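Local coordinates for putative cytochrome P450 hydroxylase (Chondromyces apiculatus DSM 436, PDB 6GMF), which probably works as a heme-dependent cytochrome P450 monooxygenase, using molecular oxygen to hydroxylate substrates that include terpenes, at residues 245-250 and 367-372; 126-131 and 387-392; 362-367 and 392-397; 18-23 and 307-312; 112-117 and 354-359. One frame throughout, in Å; residues are numbered along the deposited sequence.

Contact 1: residues 245-250 and 367-372; sequences ALVALT and IQRVSQ
Where the long helix 220-251 of the P450 fold runs out, Thr-250 meets Arg-369 of strand 368-369, an outer strand of the small three-stranded antiparallel sheet that the family calls beta 3. The Thr-250 hydroxyl links helix to strand. It receives Arg-369 NH1, with NH1 2.7 Å from OG1 and an N-H...O angle of 138°, the oxygen lying somewhat out of the guanidinium plane. It passes its own proton back down the helix, OG1 lying 2.7 Å from Leu-246 O, a carbonyl that also accepts the Thr-250 backbone N-H. A first torsion of 54°, with OG1 between the backbone N and the carbonyl carbon, sets the hydroxyl where both bonds can form.

The guanidinium is gripped on its other sides too. Its NE donates to Ser-371 O at 3.0 Å and its NH2 to Gln-372 O at 2.8 Å, so the arginine curls back onto the turn that follows its own strand. NH2 also makes a salt bridge to Asp-251, and this positive group beside the C-terminal end of a helix would probably offset some of the negative character there. Apolar packing is lighter: the side chains of Thr-250 and Ile-367 cross at about a right angle, with Thr-250 CG2 4.0 Å from Ile-367 CG2. On the helix side of the guanidinium, Val-247 O lies 3.2 Å from Arg-369 NH1, near the plane of the group.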
# COMPACT_ATOMS: atom_id res chain seq x y z
N ALA A 245 9.60 -4.73 -6.36
CA ALA A 245 9.81 -5.99 -7.06
C ALA A 245 10.92 -5.79 -8.08
O ALA A 245 11.78 -6.64 -8.21
CB ALA A 245 8.53 -6.40 -7.74
N LEU A 246 10.88 -4.66 -8.78
CA LEU A 246 11.91 -4.39 -9.84
C LEU A 246 13.28 -4.22 -9.19
O LEU A 246 14.31 -4.64 -9.75
CB LEU A 246 11.49 -3.18 -10.67
CG LEU A 246 10.28 -3.46 -11.55
CD1 LEU A 246 9.80 -2.19 -12.23
CD2 LEU A 246 10.58 -4.56 -12.57
N VAL A 247 13.32 -3.60 -8.01
CA VAL A 247 14.55 -3.42 -7.26
C VAL A 247 15.08 -4.80 -6.82
O VAL A 247 16.26 -5.13 -7.07
CB VAL A 247 14.40 -2.47 -6.06
CG1 VAL A 247 15.60 -2.58 -5.11
CG2 VAL A 247 14.22 -1.01 -6.47
N ALA A 248 14.22 -5.62 -6.22
CA ALA A 248 14.62 -6.96 -5.72
C ALA A 248 15.09 -7.82 -6.91
O ALA A 248 16.08 -8.54 -6.84
CB ALA A 248 13.49 -7.59 -4.95
N LEU A 249 14.34 -7.79 -8.01
CA LEU A 249 14.69 -8.68 -9.12
C LEU A 249 16.01 -8.24 -9.73
O LEU A 249 16.83 -9.12 -10.04
CB LEU A 249 13.58 -8.71 -10.16
CG LEU A 249 12.32 -9.44 -9.72
CD1 LEU A 249 11.17 -9.13 -10.64
CD2 LEU A 249 12.55 -10.93 -9.62
N THR A 250 16.24 -6.91 -9.83
CA THR A 250 17.50 -6.42 -10.46
C THR A 250 18.69 -6.66 -9.53
O THR A 250 19.82 -6.82 -10.01
CB THR A 250 17.42 -4.99 -10.99
OG1 THR A 250 16.99 -4.10 -9.95
CG2 THR A 250 16.51 -4.90 -12.19
N ILE A 367 17.05 -6.71 -18.11
CA ILE A 367 16.69 -5.54 -17.34
C ILE A 367 17.78 -5.30 -16.30
O ILE A 367 18.11 -6.22 -15.53
CB ILE A 367 15.32 -5.73 -16.67
CG1 ILE A 367 14.25 -6.10 -17.71
CG2 ILE A 367 14.92 -4.51 -15.86
CD1 ILE A 367 13.07 -6.88 -17.16
N GLN A 368 18.27 -4.07 -16.22
CA GLN A 368 19.29 -3.68 -15.27
C GLN A 368 18.92 -2.31 -14.75
O GLN A 368 18.25 -1.56 -15.45
CB GLN A 368 20.67 -3.60 -15.91
CG GLN A 368 21.19 -4.94 -16.38
CD GLN A 368 22.70 -4.98 -16.32
OE1 GLN A 368 23.37 -3.96 -16.48
NE2 GLN A 368 23.24 -6.16 -16.04
N ARG A 369 19.38 -2.00 -13.55
CA ARG A 369 19.30 -0.66 -13.07
C ARG A 369 20.41 0.14 -13.74
O ARG A 369 21.47 -0.37 -14.02
CB ARG A 369 19.39 -0.58 -11.55
CG ARG A 369 18.26 -1.27 -10.81
CD ARG A 369 18.15 -0.68 -9.41
NE ARG A 369 19.33 -1.04 -8.62
CZ ARG A 369 19.41 -2.11 -7.83
NH1 ARG A 369 18.52 -3.09 -7.93
NH2 ARG A 369 20.39 -2.17 -6.93
N VAL A 370 20.16 1.43 -13.92
CA VAL A 370 21.24 2.34 -14.31
C VAL A 370 22.22 2.46 -13.13
O VAL A 370 23.44 2.39 -13.32
CB VAL A 370 20.69 3.71 -14.76
CG1 VAL A 370 21.84 4.71 -14.91
CG2 VAL A 370 19.89 3.58 -16.06
N SER A 371 21.68 2.58 -11.92
CA SER A 371 22.45 2.83 -10.71
C SER A 371 22.34 1.62 -9.77
O SER A 371 21.28 1.05 -9.58
CB SER A 371 21.96 4.08 -10.04
OG SER A 371 22.62 4.31 -8.80
N GLN A 372 23.46 1.24 -9.14
CA GLN A 372 23.43 0.17 -8.13
C GLN A 372 22.71 0.70 -6.89
O GLN A 372 21.97 -0.02 -6.23
CB GLN A 372 24.85 -0.30 -7.82
CG GLN A 372 24.94 -1.56 -6.95
CD GLN A 372 24.92 -1.26 -5.47
OE1 GLN A 372 24.55 -2.08 -4.62
NE2 GLN A 372 25.33 -0.06 -5.13

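Contact 2: residues 126-131 and 387-392; sequences TFEATV and TLPLRA
Phe-127 and Leu-390 form the hydrogen-bonded pair of two antiparallel strands: Phe-127 N donates to Leu-390 O at 2.9 Å, and Leu-390 N donates in return to Phe-127 O at 2.8 Å. Non-hydrogen-bonded pairs flank it, Thr-126 with Arg-391 and Glu-128 with Pro-389. Past the strand, Ala-129 N donates to Leu-388 O.

These are two strands of the beta 3 sheet of the P450 fold, with 389-391 in the middle and 368-369 beyond it. Strand 126-128 runs straight into helix 129-134, and Glu-128 is the N-cap.

Side-chain polar bonds centre on that carboxylate. Its OE1 takes Val-131 N at 2.9 Å, while OE2 is shared between Thr-130 N, at 3.0 Å, and Leu-388 N, at 2.8 Å, which arrive from opposite faces of the carboxylate plane. One side chain thus caps the helix and ties it to Leu-388, just ahead of strand 389-391.

Among the apolar contacts, Leu-390 CB sits over one face of the Phe-127 ring in a CH-pi contact, 4.2 Å from its centroid. Leu-390 CD2 reaches Phe-127 CZ and approaches Ala-129 CB to 3.6 Å, while Ala-392 CB lies at the ring edge, 4.3 Å from Phe-127 CE1.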
# COMPACT_ATOMS: atom_id res chain seq x y z
N THR A 126 16.74 3.12 -22.23
CA THR A 126 16.58 3.42 -20.81
C THR A 126 15.18 4.01 -20.57
O THR A 126 14.64 4.76 -21.42
CB THR A 126 17.67 4.40 -20.34
OG1 THR A 126 18.95 3.76 -20.42
CG2 THR A 126 17.57 4.83 -18.90
N PHE A 127 14.59 3.71 -19.40
CA PHE A 127 13.37 4.39 -19.02
C PHE A 127 13.33 4.56 -17.50
O PHE A 127 14.06 3.87 -16.77
CB PHE A 127 12.13 3.64 -19.51
CG PHE A 127 11.92 2.27 -18.90
CD1 PHE A 127 12.59 1.17 -19.39
CD2 PHE A 127 11.03 2.08 -17.85
CE1 PHE A 127 12.41 -0.09 -18.83
CE2 PHE A 127 10.85 0.83 -17.30
CZ PHE A 127 11.56 -0.25 -17.77
N GLU A 128 12.50 5.51 -17.05
CA GLU A 128 12.31 5.74 -15.67
C GLU A 128 11.05 5.00 -15.20
O GLU A 128 9.94 5.35 -15.55
CB GLU A 128 12.29 7.24 -15.40
CG GLU A 128 12.67 7.58 -13.99
CD GLU A 128 11.54 7.28 -13.05
OE1 GLU A 128 10.51 7.98 -13.14
OE2 GLU A 128 11.68 6.34 -12.26
N ALA A 129 11.27 3.90 -14.47
CA ALA A 129 10.18 2.94 -14.23
C ALA A 129 9.07 3.53 -13.39
O ALA A 129 7.95 3.07 -13.52
CB ALA A 129 10.75 1.71 -13.60
N THR A 130 9.35 4.49 -12.51
CA THR A 130 8.29 5.01 -11.66
C THR A 130 7.32 5.84 -12.50
O THR A 130 6.16 5.49 -12.64
CB THR A 130 8.83 5.77 -10.44
OG1 THR A 130 9.50 6.97 -10.82
CG2 THR A 130 9.68 4.87 -9.58
N VAL A 131 7.80 6.90 -13.15
CA VAL A 131 6.88 7.77 -13.87
C VAL A 131 6.22 7.00 -15.02
O VAL A 131 5.06 7.26 -15.34
CB VAL A 131 7.63 9.00 -14.39
CG1 VAL A 131 6.81 9.78 -15.41
CG2 VAL A 131 8.08 9.84 -13.23
N THR A 387 12.81 7.30 -7.65
CA THR A 387 13.02 7.15 -9.07
C THR A 387 13.68 5.78 -9.28
O THR A 387 14.33 5.27 -8.35
CB THR A 387 13.90 8.29 -9.59
OG1 THR A 387 14.01 8.19 -11.01
CG2 THR A 387 15.29 8.23 -9.01
N LEU A 388 13.49 5.17 -10.46
CA LEU A 388 14.08 3.90 -10.76
C LEU A 388 14.41 3.83 -12.25
O LEU A 388 13.73 3.18 -13.05
CB LEU A 388 13.14 2.75 -10.33
CG LEU A 388 13.75 1.34 -10.43
CD1 LEU A 388 14.92 1.23 -9.47
CD2 LEU A 388 12.75 0.24 -10.15
N PRO A 389 15.52 4.50 -12.66
CA PRO A 389 16.00 4.40 -14.03
C PRO A 389 16.44 2.96 -14.28
O PRO A 389 17.29 2.44 -13.52
CB PRO A 389 17.14 5.42 -14.07
CG PRO A 389 16.82 6.39 -12.98
CD PRO A 389 16.28 5.49 -11.88
N LEU A 390 15.90 2.35 -15.35
CA LEU A 390 16.22 1.03 -15.78
C LEU A 390 16.78 1.01 -17.22
O LEU A 390 16.36 1.80 -18.09
CB LEU A 390 14.93 0.21 -15.77
CG LEU A 390 14.64 -0.66 -14.54
CD1 LEU A 390 15.40 -0.28 -13.27
CD2 LEU A 390 13.17 -0.85 -14.32
N ARG A 391 17.63 0.03 -17.50
CA ARG A 391 18.12 -0.22 -18.84
C ARG A 391 17.46 -1.50 -19.33
O ARG A 391 17.55 -2.52 -18.65
CB ARG A 391 19.65 -0.27 -18.80
CG ARG A 391 20.37 -0.79 -20.03
CD ARG A 391 21.89 -0.70 -19.82
NE ARG A 391 22.30 0.45 -19.01
CZ ARG A 391 22.46 1.69 -19.47
NH1 ARG A 391 22.29 1.94 -20.76
NH2 ARG A 391 22.78 2.68 -18.65
N ALA A 392 16.71 -1.42 -20.44
CA ALA A 392 16.16 -2.57 -21.09
C ALA A 392 15.63 -2.17 -22.47
O ALA A 392 15.32 -0.98 -22.72
CB ALA A 392 15.04 -3.17 -20.27

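Contact 3: residues 362-367 and 392-397; sequences ARLGDI and ATVASA
Ala-392 CB is the apolar centre, with Leu-364 CG and Ile-367 CG1 each 4.0 Å from it. Here the C-terminal tail of the P450 fold, after the central strand of the beta 3 sheet, runs back along the segment that leaves the L helix (346-363), the two heading 170° apart. Further along, Leu-364 CD1 approaches Val-394 CG2 at 4.3 Å, and these two residues form a single backbone bridge.

Backbone bonds lie on both sides of that bridge: Gly-365 N donates to Thr-393 O at 3.0 Å, and Ala-395 N to Arg-363 O at 2.8 Å. The tail is therefore fastened to the final turn of the helix as well as to the loop after it.

Outermost comes the Arg-363 side chain, bent at its third torsion (65°), which places NE beside Ala-395. NE donates to Ala-395 O at 2.9 Å, a nearly straight bond with the oxygen in the guanidinium plane. The rest of the group turns to helix 107-119, NH2 forming a salt bridge with Asp-119 and NH1 a hydrogen bond with His-115 O. An alanine here would probably leave Asp-119 without its charge partner and the Ala-395 carbonyl without this donor, setting the tail freer to move. The chain end, poorly ordered, lies over one guanidinium face, with Ala-397 CB 3.5 Å from Arg-363 NH1.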
# COMPACT_ATOMS: atom_id res chain seq x y z
N ALA A 362 7.88 -10.34 -19.78
CA ALA A 362 7.71 -10.99 -21.10
C ALA A 362 8.28 -10.09 -22.21
O ALA A 362 8.94 -10.55 -23.11
CB ALA A 362 6.27 -11.29 -21.36
N ARG A 363 8.00 -8.79 -22.14
CA ARG A 363 8.32 -7.90 -23.25
C ARG A 363 9.71 -7.27 -23.15
O ARG A 363 10.23 -6.84 -24.16
CB ARG A 363 7.22 -6.85 -23.36
CG ARG A 363 5.93 -7.47 -23.84
CD ARG A 363 4.85 -6.43 -24.02
NE ARG A 363 5.17 -5.48 -25.07
CZ ARG A 363 4.51 -4.34 -25.26
NH1 ARG A 363 3.41 -4.09 -24.56
NH2 ARG A 363 4.95 -3.47 -26.15
N LEU A 364 10.29 -7.15 -21.96
CA LEU A 364 11.60 -6.52 -21.85
C LEU A 364 12.66 -7.62 -21.87
O LEU A 364 12.47 -8.65 -21.23
CB LEU A 364 11.70 -5.72 -20.54
CG LEU A 364 11.23 -4.27 -20.55
CD1 LEU A 364 9.87 -4.10 -21.19
CD2 LEU A 364 11.22 -3.69 -19.15
N GLY A 365 13.77 -7.37 -22.57
CA GLY A 365 14.94 -8.25 -22.56
C GLY A 365 15.64 -8.17 -21.23
O GLY A 365 14.97 -8.10 -20.20
N ASP A 366 16.97 -8.21 -21.23
CA ASP A 366 17.76 -8.00 -20.04
C ASP A 366 17.39 -6.66 -19.40
O ASP A 366 17.38 -5.62 -20.08
CB ASP A 366 19.26 -7.99 -20.35
CG ASP A 366 19.83 -9.33 -20.78
OD1 ASP A 366 19.06 -10.34 -20.80
OD2 ASP A 366 21.04 -9.35 -21.10
N ILE A 367 17.05 -6.71 -18.11
CA ILE A 367 16.69 -5.54 -17.34
C ILE A 367 17.78 -5.30 -16.30
O ILE A 367 18.11 -6.22 -15.53
CB ILE A 367 15.32 -5.73 -16.67
CG1 ILE A 367 14.25 -6.10 -17.71
CG2 ILE A 367 14.92 -4.51 -15.86
CD1 ILE A 367 13.07 -6.88 -17.16
N ALA A 392 16.71 -1.42 -20.44
CA ALA A 392 16.16 -2.57 -21.09
C ALA A 392 15.63 -2.17 -22.47
O ALA A 392 15.32 -0.98 -22.72
CB ALA A 392 15.04 -3.17 -20.27
N THR A 393 15.49 -3.20 -23.32
CA THR A 393 14.97 -3.15 -24.68
C THR A 393 13.57 -3.74 -24.72
O THR A 393 13.39 -4.86 -24.25
CB THR A 393 15.77 -4.05 -25.64
OG1 THR A 393 15.79 -5.39 -25.15
CG2 THR A 393 17.20 -3.61 -25.85
N VAL A 394 12.64 -3.06 -25.38
CA VAL A 394 11.28 -3.55 -25.49
C VAL A 394 11.13 -4.44 -26.73
O VAL A 394 11.75 -4.19 -27.77
CB VAL A 394 10.29 -2.37 -25.52
CG1 VAL A 394 8.85 -2.85 -25.37
CG2 VAL A 394 10.63 -1.34 -24.46
N ALA A 395 10.34 -5.51 -26.57
CA ALA A 395 9.72 -6.26 -27.67
C ALA A 395 8.21 -5.96 -27.68
O ALA A 395 7.56 -6.03 -26.64
CB ALA A 395 10.01 -7.74 -27.51
N SER A 396 7.67 -5.62 -28.86
CA SER A 396 6.27 -5.21 -29.01
C SER A 396 5.32 -6.28 -28.44
O SER A 396 5.71 -7.46 -28.27
CB SER A 396 5.94 -4.87 -30.45
OG SER A 396 6.01 -6.01 -31.30
N ALA A 397 4.09 -5.85 -28.13
CA ALA A 397 3.09 -6.65 -27.39
C ALA A 397 2.76 -7.92 -28.18
O ALA A 397 2.44 -8.94 -27.59
CB ALA A 397 1.85 -5.83 -27.12

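Contact 4: residues 18-23 and 307-312; sequences ALFAEL and LLASAN
The Phe-20 ring is the flat group of this contact, and three residues, Leu-307, Ala-309 and Ser-310, meet it obliquely. Leu-307 CD1 meets the CD1/CE1 half of the ring, lying 4.0 Å from Phe-20 CD1 and nearly as close to CE1. Ala-309 CB and the Ser-310 backbone meet the CD2/CE2 half: Phe-20 CE2 touches Ala-309 CB at 3.8 Å, and Phe-20 CD2 comes within 3.8 Å of the backbone nitrogen of Ser-310. The ring is thus pushed against the first turn of helix 308-312 rather than merely against side-chain ends. A first torsion of -61°, with CG anti to the carbonyl carbon, sets Phe-20 CG 3.8 Å from Ser-310 CB.

At the root of the ring, Phe-20 CB packs on Ser-310, its nearest partner there being OG at 3.5 Å. That hydroxyl has polar partners of its own, hydrogen bonding with Gly-41 O and Arg-24 NH1, so it is satisfied although it sits against an apolar surface. One turn further along helix 16-26, Leu-23 joins in: its CD2 meets Leu-307 CD1 at 3.6 Å, and the same methyl of Leu-307 therefore touches both Phe-20 and Leu-23. No hydrogen bond crosses between the two segments.

In P450 terms this joins the A helix (16-26) to the short K' helix (308-312), with Leu-307 as the latter's N-cap residue. Leu-307 is backbone-bonded to Val-40 of strand 38-40, in the larger, mixed beta sheet, and Gln-281 packs against both Phe-20 and Ala-309. Behind the contact, Leu-308 touches the heme, and together with Ala-311 it packs on helix 43-51.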
# COMPACT_ATOMS: atom_id res chain seq x y z
N ALA A 18 18.38 -3.01 9.28
CA ALA A 18 19.46 -3.06 10.26
C ALA A 18 18.95 -2.60 11.64
O ALA A 18 19.12 -3.30 12.66
CB ALA A 18 20.62 -2.24 9.75
N LEU A 19 18.25 -1.46 11.64
CA LEU A 19 17.55 -1.00 12.82
C LEU A 19 16.58 -2.08 13.32
O LEU A 19 16.54 -2.34 14.53
CB LEU A 19 16.80 0.30 12.51
CG LEU A 19 15.75 0.71 13.54
CD1 LEU A 19 16.39 1.18 14.83
CD2 LEU A 19 14.83 1.78 12.98
N PHE A 20 15.79 -2.67 12.42
CA PHE A 20 14.75 -3.59 12.85
C PHE A 20 15.38 -4.80 13.55
O PHE A 20 14.88 -5.28 14.53
CB PHE A 20 13.84 -4.02 11.69
CG PHE A 20 13.07 -2.89 11.02
CD1 PHE A 20 12.76 -1.70 11.68
CD2 PHE A 20 12.62 -3.05 9.73
CE1 PHE A 20 12.02 -0.72 11.05
CE2 PHE A 20 11.89 -2.06 9.10
CZ PHE A 20 11.57 -0.90 9.77
N ALA A 21 16.47 -5.33 12.99
CA ALA A 21 17.11 -6.47 13.57
C ALA A 21 17.67 -6.13 14.94
O ALA A 21 17.58 -6.94 15.82
CB ALA A 21 18.21 -6.94 12.66
N GLU A 22 18.22 -4.92 15.07
CA GLU A 22 18.79 -4.51 16.35
C GLU A 22 17.66 -4.39 17.38
O GLU A 22 17.80 -4.87 18.51
CB GLU A 22 19.58 -3.22 16.20
CG GLU A 22 20.28 -2.79 17.49
CD GLU A 22 21.42 -3.67 17.99
OE1 GLU A 22 21.53 -4.87 17.59
OE2 GLU A 22 22.18 -3.15 18.83
N LEU A 23 16.53 -3.83 16.96
CA LEU A 23 15.38 -3.68 17.84
C LEU A 23 14.89 -5.06 18.30
O LEU A 23 14.68 -5.29 19.49
CB LEU A 23 14.25 -2.93 17.13
CG LEU A 23 12.93 -2.88 17.89
CD1 LEU A 23 13.10 -2.15 19.22
CD2 LEU A 23 11.86 -2.21 17.06
N LEU A 307 5.55 -2.83 13.33
CA LEU A 307 6.50 -2.73 12.23
C LEU A 307 6.31 -3.98 11.37
O LEU A 307 6.95 -4.99 11.63
CB LEU A 307 7.92 -2.68 12.78
CG LEU A 307 8.23 -1.49 13.70
CD1 LEU A 307 9.65 -1.59 14.23
CD2 LEU A 307 8.04 -0.18 12.99
N LEU A 308 5.36 -3.89 10.44
CA LEU A 308 5.09 -5.02 9.52
C LEU A 308 6.39 -5.50 8.86
O LEU A 308 6.57 -6.74 8.69
CB LEU A 308 4.09 -4.57 8.45
CG LEU A 308 2.77 -4.01 8.97
CD1 LEU A 308 1.90 -3.70 7.80
CD2 LEU A 308 2.10 -4.96 9.93
N ALA A 309 7.25 -4.57 8.47
CA ALA A 309 8.44 -4.93 7.69
C ALA A 309 9.38 -5.70 8.61
O ALA A 309 10.08 -6.60 8.16
CB ALA A 309 9.10 -3.69 7.17
N SER A 310 9.49 -5.27 9.87
CA SER A 310 10.31 -5.98 10.86
C SER A 310 9.83 -7.41 11.09
O SER A 310 10.61 -8.37 11.16
CB SER A 310 10.37 -5.25 12.15
OG SER A 310 11.26 -5.92 13.05
N ALA A 311 8.52 -7.57 11.29
CA ALA A 311 7.87 -8.87 11.47
C ALA A 311 8.19 -9.75 10.26
O ALA A 311 8.53 -10.95 10.41
CB ALA A 311 6.37 -8.67 11.61
N ASN A 312 8.16 -9.16 9.06
CA ASN A 312 8.35 -9.93 7.80
C ASN A 312 9.81 -10.31 7.61
O ASN A 312 10.12 -11.16 6.77
CB ASN A 312 7.81 -9.16 6.60
CG ASN A 312 6.31 -9.10 6.60
OD1 ASN A 312 5.68 -9.93 7.25
ND2 ASN A 312 5.74 -8.18 5.82

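Contact 5: residues 112-117 and 354-359; sequences DIAHEL and KVMLEV
Ala-114, Val-359 and Met-356 have the most surface buried here, and Ala-114 CB is the point on which the other two converge. Val-359 CG2 and Met-356 CE both stand 3.7 Å from Ala-114 CB, and Val-355 CG1 adds a third touch at 4.0 Å. Ala-114 lies where the two helical segments approach, their axes 9.0 Å apart at the closest and their directions 41° apart.

Met-356 wraps round the alanine. Its second torsion (65°) bends the chain so that SD also lies against Ala-114, and CE goes on to reach Ala-114 O at 3.6 Å. Leu-117 CD1 closes on the sulfur at 4.2 Å.

Val-359 straddles two residues. While CG2 faces Ala-114 and also lies 3.6 Å from His-115 NE2, CG1 sits over one face of the His-115 ring, 3.8 Å from its centroid and 18° off the normal, a CH-pi contact. An alanine in place of His-115 would probably open a gap over Val-359, leaving its methyls without the ring face they rest on.

The helices are D (107-119) and L (346-363) of the P450 four-helix bundle. Salt bridges Glu-358 to Arg-111 and Lys-354 to Glu-107 join the same pair. Met-356 also touches the bundle's other two members, Met-137 of helix E (136-145) and Ile-242 of helix 220-251, and Leu-357 packs on helices 220-251 and 266-276.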
# COMPACT_ATOMS: atom_id res chain seq x y z
N ASP A 112 -4.37 -4.89 -20.52
CA ASP A 112 -4.32 -3.91 -21.63
C ASP A 112 -3.56 -2.67 -21.16
O ASP A 112 -2.83 -2.13 -21.91
CB ASP A 112 -5.73 -3.57 -22.12
CG ASP A 112 -6.29 -4.59 -23.09
OD1 ASP A 112 -5.55 -5.43 -23.54
OD2 ASP A 112 -7.47 -4.51 -23.35
N ILE A 113 -3.81 -2.24 -19.94
CA ILE A 113 -3.11 -1.05 -19.40
C ILE A 113 -1.63 -1.38 -19.32
O ILE A 113 -0.84 -0.58 -19.70
CB ILE A 113 -3.72 -0.67 -18.04
CG1 ILE A 113 -5.14 -0.17 -18.22
CG2 ILE A 113 -2.87 0.35 -17.33
CD1 ILE A 113 -5.89 0.00 -16.94
N ALA A 114 -1.30 -2.57 -18.84
CA ALA A 114 0.12 -2.95 -18.73
C ALA A 114 0.78 -2.90 -20.11
O ALA A 114 1.85 -2.38 -20.22
CB ALA A 114 0.24 -4.31 -18.09
N HIS A 115 0.12 -3.44 -21.11
CA HIS A 115 0.70 -3.46 -22.47
C HIS A 115 0.86 -2.04 -23.00
O HIS A 115 1.85 -1.78 -23.62
CB HIS A 115 -0.10 -4.42 -23.36
CG HIS A 115 0.26 -5.85 -23.15
ND1 HIS A 115 1.45 -6.37 -23.58
CD2 HIS A 115 -0.39 -6.86 -22.56
CE1 HIS A 115 1.50 -7.64 -23.26
NE2 HIS A 115 0.40 -7.94 -22.63
N GLU A 116 -0.09 -1.16 -22.74
CA GLU A 116 0.00 0.23 -23.22
C GLU A 116 1.18 0.93 -22.54
O GLU A 116 1.87 1.68 -23.19
CB GLU A 116 -1.21 1.03 -22.79
CG GLU A 116 -2.46 0.64 -23.51
CD GLU A 116 -3.65 1.48 -23.09
OE1 GLU A 116 -3.40 2.54 -22.52
OE2 GLU A 116 -4.81 1.03 -23.32
N LEU A 117 1.35 0.70 -21.25
CA LEU A 117 2.48 1.33 -20.54
C LEU A 117 3.79 0.82 -21.13
O LEU A 117 4.67 1.61 -21.32
CB LEU A 117 2.37 1.04 -19.04
CG LEU A 117 1.19 1.72 -18.37
CD1 LEU A 117 1.04 1.25 -16.94
CD2 LEU A 117 1.35 3.23 -18.39
N LYS A 354 0.99 -8.73 -10.34
CA LYS A 354 1.19 -9.95 -11.21
C LYS A 354 1.15 -9.53 -12.68
O LYS A 354 2.05 -9.88 -13.48
CB LYS A 354 0.14 -10.99 -10.93
CG LYS A 354 0.22 -12.24 -11.81
CD LYS A 354 -1.05 -13.04 -11.83
CE LYS A 354 -2.02 -12.47 -12.84
NZ LYS A 354 -3.06 -13.44 -13.26
N VAL A 355 0.09 -8.81 -13.04
CA VAL A 355 -0.08 -8.52 -14.46
C VAL A 355 1.05 -7.61 -14.96
O VAL A 355 1.66 -7.88 -15.96
CB VAL A 355 -1.47 -7.96 -14.79
CG1 VAL A 355 -1.51 -7.43 -16.23
CG2 VAL A 355 -2.57 -9.00 -14.57
N MET A 356 1.40 -6.55 -14.20
CA MET A 356 2.40 -5.63 -14.67
C MET A 356 3.75 -6.35 -14.79
O MET A 356 4.48 -6.16 -15.76
CB MET A 356 2.55 -4.42 -13.75
CG MET A 356 3.32 -3.28 -14.31
SD MET A 356 2.50 -2.53 -15.73
CE MET A 356 3.55 -3.06 -17.07
N LEU A 357 4.09 -7.18 -13.81
CA LEU A 357 5.37 -7.87 -13.86
C LEU A 357 5.34 -8.92 -14.99
O LEU A 357 6.35 -9.09 -15.69
CB LEU A 357 5.68 -8.49 -12.50
CG LEU A 357 6.06 -7.49 -11.42
CD1 LEU A 357 6.12 -8.20 -10.11
CD2 LEU A 357 7.38 -6.78 -11.72
N GLU A 358 4.20 -9.59 -15.22
CA GLU A 358 4.10 -10.57 -16.34
C GLU A 358 4.40 -9.87 -17.67
O GLU A 358 5.14 -10.39 -18.52
CB GLU A 358 2.71 -11.20 -16.45
CG GLU A 358 2.47 -12.37 -15.55
CD GLU A 358 1.01 -12.82 -15.54
OE1 GLU A 358 0.11 -12.04 -15.98
OE2 GLU A 358 0.75 -13.94 -15.09
N VAL A 359 3.86 -8.67 -17.85
CA VAL A 359 4.03 -7.95 -19.10
C VAL A 359 5.47 -7.42 -19.19
O VAL A 359 6.12 -7.51 -20.25
CB VAL A 359 2.96 -6.87 -19.23
CG1 VAL A 359 3.18 -5.97 -20.44
CG2 VAL A 359 1.58 -7.51 -19.27

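Contacts 1, 2 and 3 lie together, their centres 9 to 14 Å apart. Contacts 1 and 2 meet in one three-stranded sheet, with 389-391 between 126-128 and 368-369; along the chain contact 1 is nested inside the loop closed by contact 2. Contact 3 shares Ile-367 with contact 1 and Ala-392 with contact 2, and opens only after contacts 4 and 5 have closed. Contact 5 uses the same helix 346-363 and touches contact 3 through His-115 and contact 1 through Leu-357. Contact 4 stands apart, 23 to 35 Å between centres. Segments distant in sequence thus tie the sheet to the helical core, while contact 4 fastens the N-terminal region.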